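Local coordinates for Tat pathway signal sequence domain protein (Parabacteroides merdae, PDB 4Q9A) that probably hydrolyses ester bonds as a GDSL-like lipase or acylhydrolase of the SGNH hydrolase clan, its natural substrate unknown, at residues L145-T150 / T182-F187. Residues are numbered along the deposited sequence; the frame is centred on the assembly and turned at random.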
loop_
_atom_site.group_PDB
_atom_site.type_symbol
_atom_site.label_atom_id
_atom_site.label_comp_id
_atom_site.label_asym_id
_atom_site.label_seq_id
_atom_site.Cartn_x
_atom_site.Cartn_y
_atom_site.Cartn_z
ATOM N N LEU A 145 -2.020 -20.852 0.380
ATOM C CA LEU A 145 -0.732 -21.270 -0.161
ATOM C C LEU A 145 -0.496 -20.507 -1.460
ATOM O O LEU A 145 -1.346 -20.537 -2.348
ATOM C CB LEU A 145 -0.674 -22.792 -0.356
ATOM C CG LEU A 145 0.717 -23.369 -0.621
ATOM C CD1 LEU A 145 1.636 -23.231 0.593
ATOM C CD2 LEU A 145 0.626 -24.797 -1.070
ATOM N N CYS A 146 0.627 -19.775 -1.538
ATOM C CA CYS A 146 0.995 -18.930 -2.677
ATOM C C CYS A 146 1.959 -19.639 -3.632
ATOM O O CYS A 146 2.843 -20.397 -3.195
ATOM C CB CYS A 146 1.598 -17.623 -2.181
ATOM S SG CYS A 146 0.505 -16.647 -1.117
ATOM N N GLU A 147 1.806 -19.353 -4.932
ATOM C CA GLU A 147 2.651 -19.926 -5.977
ATOM C C GLU A 147 4.034 -19.243 -5.988
ATOM O O GLU A 147 4.095 -18.019 -6.205
ATOM C CB GLU A 147 1.976 -19.802 -7.375
ATOM C CG GLU A 147 2.678 -20.573 -8.482
ATOM C CD GLU A 147 2.072 -20.477 -9.870
ATOM O OE1 GLU A 147 1.518 -19.408 -10.216
ATOM O OE2 GLU A 147 2.182 -21.468 -10.627
ATOM N N PRO A 148 5.151 -20.011 -5.815
ATOM C CA PRO A 148 6.494 -19.404 -5.977
ATOM C C PRO A 148 6.668 -18.975 -7.447
ATOM O O PRO A 148 6.086 -19.619 -8.332
ATOM C CB PRO A 148 7.447 -20.519 -5.555
ATOM C CG PRO A 148 6.690 -21.770 -5.764
ATOM C CD PRO A 148 5.235 -21.471 -5.607
ATOM N N PHE A 149 7.375 -17.858 -7.716
ATOM C CA PHE A 149 7.445 -17.291 -9.067
ATOM C C PHE A 149 8.784 -16.650 -9.430
ATOM O O PHE A 149 9.602 -16.373 -8.553
ATOM C CB PHE A 149 6.358 -16.185 -9.188
ATOM C CG PHE A 149 6.519 -15.084 -8.150
ATOM C CD1 PHE A 149 7.349 -13.993 -8.389
ATOM C CD2 PHE A 149 5.904 -15.182 -6.906
ATOM C CE1 PHE A 149 7.565 -13.027 -7.400
ATOM C CE2 PHE A 149 6.107 -14.209 -5.927
ATOM C CZ PHE A 149 6.935 -13.135 -6.181
ATOM N N THR A 150 8.931 -16.287 -10.723
ATOM C CA THR A 150 10.076 -15.567 -11.297
ATOM C C THR A 150 9.673 -14.752 -12.528
ATOM O O THR A 150 8.793 -15.161 -13.298
ATOM C CB THR A 150 11.228 -16.498 -11.728
ATOM O OG1 THR A 150 10.751 -17.388 -12.744
ATOM C CG2 THR A 150 11.892 -17.245 -10.566
ATOM N N THR A 182 -6.508 -26.108 0.189
ATOM C CA THR A 182 -6.245 -24.728 0.598
ATOM C C THR A 182 -6.591 -23.750 -0.535
ATOM O O THR A 182 -6.947 -24.172 -1.642
ATOM C CB THR A 182 -4.758 -24.565 0.985
ATOM O OG1 THR A 182 -3.959 -24.580 -0.195
ATOM C CG2 THR A 182 -4.278 -25.627 1.946
ATOM N N ILE A 183 -6.446 -22.447 -0.258
ATOM C CA ILE A 183 -6.595 -21.416 -1.287
ATOM C C ILE A 183 -5.216 -21.330 -1.976
ATOM O O ILE A 183 -4.178 -21.496 -1.307
ATOM C CB ILE A 183 -7.111 -20.041 -0.740
ATOM C CG1 ILE A 183 -8.520 -20.179 -0.082
ATOM C CG2 ILE A 183 -7.037 -18.917 -1.801
ATOM C CD1 ILE A 183 -9.718 -19.797 -0.898
ATOM N N PHE A 184 -5.217 -21.129 -3.306
ATOM C CA PHE A 184 -3.984 -21.052 -4.060
ATOM C C PHE A 184 -3.882 -19.701 -4.823
ATOM O O PHE A 184 -4.757 -19.360 -5.630
ATOM C CB PHE A 184 -3.868 -22.268 -4.989
ATOM C CG PHE A 184 -2.519 -22.392 -5.650
ATOM C CD1 PHE A 184 -1.386 -22.723 -4.908
ATOM C CD2 PHE A 184 -2.373 -22.152 -7.011
ATOM C CE1 PHE A 184 -0.126 -22.813 -5.522
ATOM C CE2 PHE A 184 -1.117 -22.241 -7.624
ATOM C CZ PHE A 184 -0.004 -22.587 -6.878
ATOM N N VAL A 185 -2.833 -18.914 -4.530
ATOM C CA VAL A 185 -2.637 -17.631 -5.218
ATOM C C VAL A 185 -1.654 -17.898 -6.388
ATOM O O VAL A 185 -0.497 -18.255 -6.140
ATOM C CB VAL A 185 -2.198 -16.447 -4.299
ATOM C CG1 VAL A 185 -2.449 -15.118 -5.000
ATOM C CG2 VAL A 185 -2.921 -16.467 -2.956
ATOM N N PRO A 186 -2.122 -17.824 -7.663
ATOM C CA PRO A 186 -1.237 -18.161 -8.796
ATOM C C PRO A 186 -0.430 -16.962 -9.298
ATOM O O PRO A 186 -0.676 -16.443 -10.400
ATOM C CB PRO A 186 -2.220 -18.675 -9.852
ATOM C CG PRO A 186 -3.510 -17.961 -9.549
ATOM C CD PRO A 186 -3.474 -17.456 -8.138
ATOM N N PHE A 187 0.553 -16.544 -8.489
ATOM C CA PHE A 187 1.396 -15.382 -8.757
ATOM C C PHE A 187 2.068 -15.410 -10.130
ATOM O O PHE A 187 2.104 -14.370 -10.778
ATOM C CB PHE A 187 2.450 -15.213 -7.668
ATOM C CG PHE A 187 1.944 -14.709 -6.334
ATOM C CD1 PHE A 187 0.946 -13.741 -6.267
ATOM C CD2 PHE A 187 2.537 -15.119 -5.151
ATOM C CE1 PHE A 187 0.524 -13.228 -5.042
ATOM C CE2 PHE A 187 2.104 -14.613 -3.922
ATOM C CZ PHE A 187 1.105 -13.665 -3.876
#
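The ring of F187 has V185 CB over one face, toward the rim, and E147 O at its edge. C146 approaches the same ring obliquely, C146 CB 3.5 Å from F187 CE2; its small, polarisable thiol touches both this ring (a sulfur-aromatic contact) and V185 CG2. F149 meets F187 with planes 83° apart, F149 CD2 lying 3.5 Å from F187 CB. The same E147 O lies at the edge of the F149 ring, in its plane. On the sheet face carrying L145 and F184, the F184 ring comes obliquely against E147: F184 CG stands anti to its backbone N (chi1 -171°), and F184 CZ lies 3.5 Å from E147 CB. E147 thus offers methylenes to an aromatic ring, while OE1 accepts a hydrogen bond from Q188 N and OE2 makes a long, weak ion pair with R170.

Parallel pairing fixes this register: L145 N donates to I183 O (2.8 Å), V185 N to L145 O.

A right-handed crossover through helix 167-179 links strand 142-146 to edge strand 183-185 of the parallel sheet. That helix packs on F184, helix 212-226 on C146, V185 and F187; flat Phe rings suit these sheet-helix interfaces of an alpha/beta/alpha sandwich, as in SGNH hydrolases.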